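Local coordinates for uncharacterized protein (Silicibacter pomeroyi DSS-3, PDB 2QTP), which is of unknown function but, with a variant of the Bacillus chorismate mutase fold, probably takes part in amino-acid metabolism, at residues V31-I36 with V152-A157; K82-G87 with I163-A168; H94-L99 with S120-G125. One frame throughout, in Å; residues are numbered along the deposited sequence.

How the interactions relate
All three contacts are built on one mixed sheet. Strand 21-37 pairs with strand 162-171, which pairs with strand 79-86, which in turn pairs with strand 120-124. Interaction 2 is the antiparallel pair in the middle, its centre about 8 Å from that of interaction 1 and about 6 Å from that of interaction 3; the outer two are about 14 Å apart. Interaction 1 packs a loop on one face of the sheet, interaction 3 a short helix on the other. Along the chain the segments of interactions 1 and 2 alternate, whereas both segments of interaction 3 fall between those of interaction 2. The chain thus interleaves distant parts into one layered core.

Interaction 1 (V31-I36 with V152-A157)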
loop_
_atom_site.group_PDB
_atom_site.type_symbol
_atom_site.label_atom_id
_atom_site.label_comp_id
_atom_site.label_asym_id
_atom_site.label_seq_id
_atom_site.Cartn_x
_atom_site.Cartn_y
_atom_site.Cartn_z
ATOM N N VAL A 31 -5.544 -4.018 3.936
ATOM C CA VAL A 31 -4.670 -3.215 3.089
ATOM C C VAL A 31 -5.552 -2.288 2.235
ATOM O O VAL A 31 -6.584 -2.710 1.735
ATOM C CB VAL A 31 -3.680 -4.084 2.214
ATOM C CG1 VAL A 31 -4.353 -5.182 1.507
ATOM C CG2 VAL A 31 -2.904 -3.200 1.205
ATOM N N ALA A 32 -5.188 -1.014 2.171
ATOM C CA ALA A 32 -5.885 -0.011 1.361
ATOM C C ALA A 32 -4.900 0.423 0.256
ATOM O O ALA A 32 -3.717 0.659 0.528
ATOM C CB ALA A 32 -6.350 1.196 2.232
ATOM N N VAL A 33 -5.406 0.495 -0.974
ATOM C CA VAL A 33 -4.622 0.775 -2.172
ATOM C C VAL A 33 -5.247 1.940 -2.960
ATOM O O VAL A 33 -6.488 2.024 -3.083
ATOM C CB VAL A 33 -4.578 -0.480 -3.097
ATOM C CG1 VAL A 33 -3.787 -0.201 -4.319
ATOM C CG2 VAL A 33 -3.997 -1.641 -2.343
ATOM N N ALA A 34 -4.393 2.842 -3.454
ATOM C CA ALA A 34 -4.816 3.966 -4.328
ATOM C C ALA A 34 -4.039 3.891 -5.615
ATOM O O ALA A 34 -2.851 3.560 -5.617
ATOM C CB ALA A 34 -4.611 5.329 -3.673
ATOM N N VAL A 35 -4.745 4.134 -6.712
ATOM C CA VAL A 35 -4.145 4.223 -8.035
ATOM C C VAL A 35 -4.175 5.689 -8.435
ATOM O O VAL A 35 -5.240 6.291 -8.550
ATOM C CB VAL A 35 -4.865 3.338 -9.071
ATOM C CG1 VAL A 35 -4.187 3.436 -10.458
ATOM C CG2 VAL A 35 -4.942 1.872 -8.559
ATOM N N ILE A 36 -2.993 6.275 -8.629
ATOM C CA ILE A 36 -2.904 7.676 -9.013
ATOM C C ILE A 36 -2.112 7.850 -10.292
ATOM O O ILE A 36 -1.341 6.997 -10.642
ATOM C CB ILE A 36 -2.220 8.530 -7.910
ATOM C CG1 ILE A 36 -0.803 8.009 -7.637
ATOM C CG2 ILE A 36 -3.052 8.521 -6.633
ATOM C CD1 ILE A 36 0.125 9.012 -7.013
ATOM N N VAL A 152 -1.451 -7.722 -2.786
ATOM C CA VAL A 152 -2.537 -6.978 -3.391
ATOM C C VAL A 152 -2.324 -6.909 -4.886
ATOM O O VAL A 152 -1.192 -6.956 -5.375
ATOM C CB VAL A 152 -2.663 -5.513 -2.841
ATOM C CG1 VAL A 152 -2.784 -5.505 -1.356
ATOM C CG2 VAL A 152 -1.487 -4.652 -3.226
ATOM N N ARG A 153 -3.431 -6.848 -5.619
ATOM C CA ARG A 153 -3.375 -6.551 -7.043
ATOM C C ARG A 153 -4.643 -5.925 -7.498
ATOM O O ARG A 153 -5.635 -6.026 -6.826
ATOM C CB ARG A 153 -3.035 -7.754 -7.894
ATOM C CG ARG A 153 -4.038 -8.819 -7.953
ATOM C CD ARG A 153 -3.835 -9.621 -9.268
ATOM N NE ARG A 153 -5.160 -9.885 -9.718
ATOM C CZ ARG A 153 -5.600 -9.809 -10.951
ATOM N NH1 ARG A 153 -4.832 -9.543 -11.991
ATOM N NH2 ARG A 153 -6.869 -10.062 -11.127
ATOM N N LEU A 154 -4.592 -5.219 -8.611
ATOM C CA LEU A 154 -5.797 -4.720 -9.260
ATOM C C LEU A 154 -5.615 -5.080 -10.738
ATOM O O LEU A 154 -4.533 -4.820 -11.309
ATOM C CB LEU A 154 -5.922 -3.214 -9.066
ATOM C CG LEU A 154 -6.269 -2.719 -7.667
ATOM C CD1 LEU A 154 -6.097 -1.179 -7.588
ATOM C CD2 LEU A 154 -7.672 -3.161 -7.267
ATOM N N ASN A 155 -6.664 -5.644 -11.346
ATOM C CA ASN A 155 -6.608 -6.134 -12.709
ATOM C C ASN A 155 -6.138 -5.081 -13.703
ATOM O O ASN A 155 -5.462 -5.407 -14.666
ATOM C CB ASN A 155 -7.965 -6.751 -13.161
ATOM C CG ASN A 155 -9.026 -5.689 -13.466
ATOM O OD1 ASN A 155 -9.339 -4.844 -12.616
ATOM N ND2 ASN A 155 -9.554 -5.701 -14.703
ATOM N N ASP A 156 -6.431 -3.810 -13.441
ATOM C CA ASP A 156 -6.178 -2.779 -14.433
ATOM C C ASP A 156 -5.185 -1.714 -13.979
ATOM O O ASP A 156 -5.142 -0.638 -14.537
ATOM C CB ASP A 156 -7.513 -2.125 -14.774
ATOM C CG ASP A 156 -8.125 -1.371 -13.572
ATOM O OD1 ASP A 156 -7.775 -1.614 -12.386
ATOM O OD2 ASP A 156 -8.995 -0.541 -13.824
ATOM N N ALA A 157 -4.371 -2.016 -12.976
ATOM C CA ALA A 157 -3.499 -1.022 -12.437
ATOM C C ALA A 157 -2.230 -1.689 -11.936
ATOM O O ALA A 157 -2.238 -2.888 -11.621
ATOM C CB ALA A 157 -4.212 -0.245 -11.306
#
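Val31 opens the buried seam with the tightest meeting. Its CG1, held in the crowded position between backbone N and carbonyl carbon (chi1 49°), meets CG1 of Val152 tip to tip at 3.3 Å. Val31 CG2 comes to 3.4 Å of the same Val152 methyl, so one methyl from the end of strand 148-152 presses against both branches, closer than usual carbon contact. Ala32 turns its methyl to the other face of the sheet, onto Leu62, Arg65 and Cys66 of helix 49-70. Val33 faces the strand end and the loop after it, CG1 anti to the backbone N (chi1 180°): its CG2 meets CG2 of Val152 at 4.0 Å, and its CG1 meets CD1 of Leu154 at 4.1 Å. This alternation lets strand 21-37 of the chorismate mutase-like sheet carry a helix on one face and, on the other, the loop that leaves strand 148-152. Ala34 returns to the helix side, on Leu58. Val35 repeats the rotamer of Val33 and spreads its methyls under the type I turn Leu154-Ala157, which Ala157 N closes by a hydrogen bond to Leu154 O. Val35 CG2 faces both CD1 of Leu154, at a tight 3.4 Å, and CB of Ala157, at 3.5 Å. Within the turn the carboxylate of Asp156 forms salt bridges with Arg6 and Lys7, tying the loop to strand 5-15.

Interaction 2 (K82-G87 with I163-A168)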
loop_
_atom_site.group_PDB
_atom_site.type_symbol
_atom_site.label_atom_id
_atom_site.label_comp_id
_atom_site.label_asym_id
_atom_site.label_seq_id
_atom_site.Cartn_x
_atom_site.Cartn_y
_atom_site.Cartn_z
ATOM N N LYS A 82 3.935 -0.502 4.102
ATOM C CA LYS A 82 3.527 0.253 2.939
ATOM C C LYS A 82 4.385 -0.137 1.724
ATOM O O LYS A 82 5.493 -0.595 1.882
ATOM C CB LYS A 82 3.615 1.748 3.244
ATOM C CG LYS A 82 4.991 2.261 3.540
ATOM C CD LYS A 82 4.933 3.701 4.031
ATOM C CE LYS A 82 6.312 4.297 4.120
ATOM N NZ LYS A 82 6.303 5.653 4.760
ATOM N N SER A 83 3.833 -0.008 0.524
ATOM C CA SER A 83 4.541 -0.344 -0.694
ATOM C C SER A 83 4.018 0.502 -1.792
ATOM O O SER A 83 2.922 1.038 -1.687
ATOM C CB SER A 83 4.276 -1.818 -1.120
ATOM O OG SER A 83 4.978 -2.660 -0.293
ATOM N N ALA A 84 4.761 0.550 -2.895
ATOM C CA ALA A 84 4.292 1.261 -4.086
ATOM C C ALA A 84 4.831 0.528 -5.328
ATOM O O ALA A 84 5.938 0.009 -5.347
ATOM C CB ALA A 84 4.723 2.734 -4.078
HETATM N N MSE A 85 3.999 0.459 -6.347
HETATM C CA MSE A 85 4.382 -0.135 -7.609
HETATM C C MSE A 85 4.206 0.955 -8.644
HETATM O O MSE A 85 3.097 1.464 -8.854
HETATM C CB MSE A 85 3.509 -1.333 -7.971
HETATM C CG MSE A 85 3.870 -2.073 -9.280
HETATM SE SE MSE A 85 2.623 -3.508 -9.707
HETATM C CE MSE A 85 3.462 -4.962 -8.689
ATOM N N VAL A 86 5.306 1.245 -9.333
ATOM C CA VAL A 86 5.336 2.254 -10.384
ATOM C C VAL A 86 4.992 1.598 -11.718
ATOM O O VAL A 86 5.443 0.485 -12.026
ATOM C CB VAL A 86 6.740 2.899 -10.490
ATOM C CG1 VAL A 86 6.696 4.190 -11.308
ATOM C CG2 VAL A 86 7.291 3.163 -9.110
ATOM N N GLY A 87 4.182 2.276 -12.517
ATOM C CA GLY A 87 3.944 1.788 -13.878
ATOM C C GLY A 87 5.171 1.954 -14.760
ATOM O O GLY A 87 6.128 2.703 -14.446
ATOM N N ILE A 163 0.916 5.158 -10.566
ATOM C CA ILE A 163 1.525 4.530 -9.369
ATOM C C ILE A 163 0.402 3.892 -8.512
ATOM O O ILE A 163 -0.664 4.504 -8.333
ATOM C CB ILE A 163 2.334 5.512 -8.488
ATOM C CG1 ILE A 163 3.368 6.268 -9.304
ATOM C CG2 ILE A 163 3.091 4.792 -7.356
ATOM C CD1 ILE A 163 4.217 7.226 -8.481
HETATM N N MSE A 164 0.624 2.644 -8.063
HETATM C CA MSE A 164 -0.293 1.932 -7.173
HETATM C C MSE A 164 0.392 1.931 -5.800
HETATM O O MSE A 164 1.485 1.397 -5.635
HETATM C CB MSE A 164 -0.571 0.507 -7.683
HETATM C CG MSE A 164 -1.652 -0.196 -6.962
HETATM SE SE MSE A 164 -2.127 -1.918 -7.575
HETATM C CE MSE A 164 -0.515 -2.950 -7.027
ATOM N N VAL A 165 -0.218 2.604 -4.840
ATOM C CA VAL A 165 0.353 2.763 -3.500
ATOM C C VAL A 165 -0.527 1.996 -2.493
ATOM O O VAL A 165 -1.718 2.086 -2.567
ATOM C CB VAL A 165 0.347 4.269 -3.139
ATOM C CG1 VAL A 165 1.053 4.505 -1.797
ATOM C CG2 VAL A 165 0.971 5.089 -4.305
ATOM N N ALA A 166 0.077 1.294 -1.547
ATOM C CA ALA A 166 -0.617 0.498 -0.560
ATOM C C ALA A 166 -0.110 0.736 0.866
ATOM O O ALA A 166 1.089 0.922 1.103
ATOM C CB ALA A 166 -0.490 -1.020 -0.912
ATOM N N VAL A 167 -1.054 0.732 1.814
ATOM C CA VAL A 167 -0.772 0.732 3.256
ATOM C C VAL A 167 -1.527 -0.454 3.880
ATOM O O VAL A 167 -2.717 -0.679 3.586
ATOM C CB VAL A 167 -1.209 2.057 3.907
ATOM C CG1 VAL A 167 -1.156 1.958 5.430
ATOM C CG2 VAL A 167 -0.351 3.262 3.341
ATOM N N ALA A 168 -0.842 -1.220 4.727
ATOM C CA ALA A 168 -1.428 -2.386 5.383
ATOM C C ALA A 168 -1.262 -2.260 6.892
ATOM O O ALA A 168 -0.313 -1.626 7.362
ATOM C CB ALA A 168 -0.755 -3.657 4.892
#
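Four backbone hydrogen bonds stitch strand 82-86 to strand 163-168 in antiparallel register. Met85 and Met164, a hydrogen-bonded pair, give the shortest: Met85 N reaches Met164 O at 2.8 Å, and Met164 N returns to Met85 O at 2.9 Å, nearly straight at 175°. The pair Ser83 and Ala166 does the same, Ala166 N donating to Ser83 O at 2.9 Å and Ser83 N to Ala166 O at 3.0 Å. All four donors lie in the plane of the carbonyl they meet, and the bond from Ser83 N falls on a lone pair of Ala166 O. The non-hydrogen-bonded pairs alternate with these, Ala84-Val165 between the two, Lys82-Val167 and Val86-Ile163 at the ends. Here CA-H groups lean on the same oxygens: Lys82 CA is 3.1 Å from Ala166 O, and Ala84 CA 3.2 Å from Met164 O.

The two selenomethionines rise side by side from one face, both with CG anti to the backbone N and both bent at chi3, so that SE of Met85 lies 4.2 Å from CE of Met164. Ser83 and Ala166 share that face. The other carries Lys82, Ala84, Val86, Ile163, Val165 and Val167, packed loosely from strand to strand; Ala84 CB lies 4.2 Å from Ile163 CG2. Lys82 leaves this face with its chain extended, and its NZ is hydrogen-bonded to Leu99 O. The buried hydroxyl of Ser83 is hydrogen-bonded to Ser121 OG and to Asp132 O.

Strand 21-37 pairs with the outer side of strand 162-171, and strand 120-124 with that of strand 79-86; helix 92-98 lies over Ala84, Val86 and Val165, while strand 131-135 crosses the opposite face at Ser83, Met164 and Ala168.

Interaction 3 (H94-L99 with S120-G125); sequences HAAAIL and SSKKMG
Leu99 places CG anti to its carbonyl carbon and beside the backbone N (chi1 -65°), with CD1 carried onward by an extended chi2 of 174°, so that one methyl reaches onto the strand. Lys122, coming from the strand, has its CG in the crowded position between backbone N and carbonyl carbon (chi1 50°), and the chain beyond runs extended along the helix side.

The Leu99 methyl CD1 rests on the backbone of the strand, 3.4 Å from Ser121 O, and is flanked by Ser120 CB and Lys122 CB, each 4.2 Å from CD1. Ala95, one helical turn earlier, sets its CB 3.7 Å from Lys122 CB. With only a methyl on the helix side here, the CA atoms of Ala95 and Lys122 are 5.7 Å apart. Farther out, the aliphatic stem of Lys122 passes alongside Ala96; CD and NZ of Lys122 both lie 4.1 Å from Ala96 CB. The contact is van der Waals packing, much of it from the carbon chain of Lys122, and it grades from the buried Ala95 and Leu99 to the exposed Lys122 and Ser120 at the margin.

Helical turns are kept by Ile98 N bonding to His94 O at 3.0 Å, and by Leu99 N bonding to Ala95 O. Ile98 faces the sheet at Ala84, Ile163 and Val165, and His94, Ala97 and Ile98 also meet Leu51 of helix 49-70.

Strand 79-86, helix 92-98 and the parallel strand 120-124 follow one another in the chain, making this the helix-to-second-strand contact of a right-handed beta-alpha-beta crossover.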
loop_
_atom_site.group_PDB
_atom_site.type_symbol
_atom_site.label_atom_id
_atom_site.label_comp_id
_atom_site.label_asym_id
_atom_site.label_seq_id
_atom_site.Cartn_x
_atom_site.Cartn_y
_atom_site.Cartn_z
ATOM N N HIS A 94 10.442 7.256 -8.238
ATOM C CA HIS A 94 9.098 7.801 -8.022
ATOM C C HIS A 94 8.346 7.055 -6.893
ATOM O O HIS A 94 7.655 7.665 -6.087
ATOM C CB HIS A 94 8.268 7.799 -9.310
ATOM C CG HIS A 94 8.907 8.546 -10.444
ATOM N ND1 HIS A 94 8.534 8.370 -11.757
ATOM C CD2 HIS A 94 9.939 9.426 -10.463
ATOM C CE1 HIS A 94 9.277 9.141 -12.528
ATOM N NE2 HIS A 94 10.147 9.781 -11.770
ATOM N N ALA A 95 8.526 5.744 -6.837
ATOM C CA ALA A 95 7.973 4.915 -5.755
ATOM C C ALA A 95 8.668 5.270 -4.445
ATOM O O ALA A 95 8.025 5.407 -3.403
ATOM C CB ALA A 95 8.132 3.402 -6.072
ATOM N N ALA A 96 9.987 5.397 -4.473
ATOM C CA ALA A 96 10.722 5.863 -3.291
ATOM C C ALA A 96 10.158 7.174 -2.731
ATOM O O ALA A 96 9.956 7.303 -1.520
ATOM C CB ALA A 96 12.175 6.003 -3.598
ATOM N N ALA A 97 9.910 8.138 -3.619
ATOM C CA ALA A 97 9.448 9.460 -3.238
ATOM C C ALA A 97 8.087 9.362 -2.611
ATOM O O ALA A 97 7.829 9.930 -1.555
ATOM C CB ALA A 97 9.417 10.409 -4.461
ATOM N N ILE A 98 7.193 8.655 -3.289
ATOM C CA ILE A 98 5.838 8.493 -2.773
ATOM C C ILE A 98 5.834 7.823 -1.370
ATOM O O ILE A 98 5.055 8.207 -0.525
ATOM C CB ILE A 98 4.853 7.854 -3.850
ATOM C CG1 ILE A 98 3.590 8.721 -3.949
ATOM C CG2 ILE A 98 4.560 6.448 -3.534
ATOM C CD1 ILE A 98 2.566 8.274 -4.884
ATOM N N LEU A 99 6.791 6.959 -1.075
ATOM C CA LEU A 99 6.895 6.270 0.219
ATOM C C LEU A 99 7.763 6.957 1.271
ATOM O O LEU A 99 7.914 6.452 2.388
ATOM C CB LEU A 99 7.515 4.867 -0.017
ATOM C CG LEU A 99 6.687 3.866 -0.855
ATOM C CD1 LEU A 99 7.486 2.586 -1.128
ATOM C CD2 LEU A 99 5.313 3.579 -0.217
ATOM N N SER A 120 8.856 -0.932 4.142
ATOM C CA SER A 120 8.295 -0.532 2.854
ATOM C C SER A 120 8.975 -1.285 1.713
ATOM O O SER A 120 10.081 -1.760 1.883
ATOM C CB SER A 120 8.441 0.973 2.662
ATOM O OG SER A 120 9.794 1.311 2.564
ATOM N N SER A 121 8.310 -1.449 0.571
ATOM C CA SER A 121 8.969 -2.032 -0.602
ATOM C C SER A 121 8.521 -1.241 -1.810
ATOM O O SER A 121 7.434 -0.694 -1.835
ATOM C CB SER A 121 8.651 -3.528 -0.778
ATOM O OG SER A 121 7.324 -3.725 -1.237
ATOM N N LYS A 122 9.368 -1.179 -2.822
ATOM C CA LYS A 122 9.053 -0.463 -4.050
ATOM C C LYS A 122 9.358 -1.402 -5.203
ATOM O O LYS A 122 10.328 -2.148 -5.150
ATOM C CB LYS A 122 9.875 0.822 -4.166
ATOM C CG LYS A 122 11.329 0.630 -3.949
ATOM C CD LYS A 122 12.093 1.948 -3.829
ATOM C CE LYS A 122 13.577 1.633 -3.766
ATOM N NZ LYS A 122 14.394 2.647 -3.083
ATOM N N LYS A 123 8.509 -1.365 -6.224
ATOM C CA LYS A 123 8.642 -2.197 -7.414
ATOM C C LYS A 123 8.185 -1.437 -8.667
ATOM O O LYS A 123 7.411 -0.505 -8.579
ATOM C CB LYS A 123 7.719 -3.429 -7.267
ATOM C CG LYS A 123 8.067 -4.403 -6.121
ATOM C CD LYS A 123 9.391 -5.164 -6.305
ATOM C CE LYS A 123 9.781 -6.020 -5.056
HETATM N N MSE A 124 8.664 -1.863 -9.827
HETATM C CA MSE A 124 8.117 -1.460 -11.117
HETATM C C MSE A 124 7.163 -2.605 -11.539
HETATM O O MSE A 124 7.463 -3.738 -11.327
HETATM C CB MSE A 124 9.240 -1.332 -12.129
HETATM C CG MSE A 124 10.229 -0.221 -11.732
HETATM SE SE MSE A 124 9.856 1.327 -12.759
HETATM C CE MSE A 124 9.895 0.268 -14.467
ATOM N N GLY A 125 6.024 -2.304 -12.129
ATOM C CA GLY A 125 5.146 -3.367 -12.596
ATOM C C GLY A 125 4.238 -2.919 -13.694
ATOM O O GLY A 125 4.387 -1.835 -14.245
#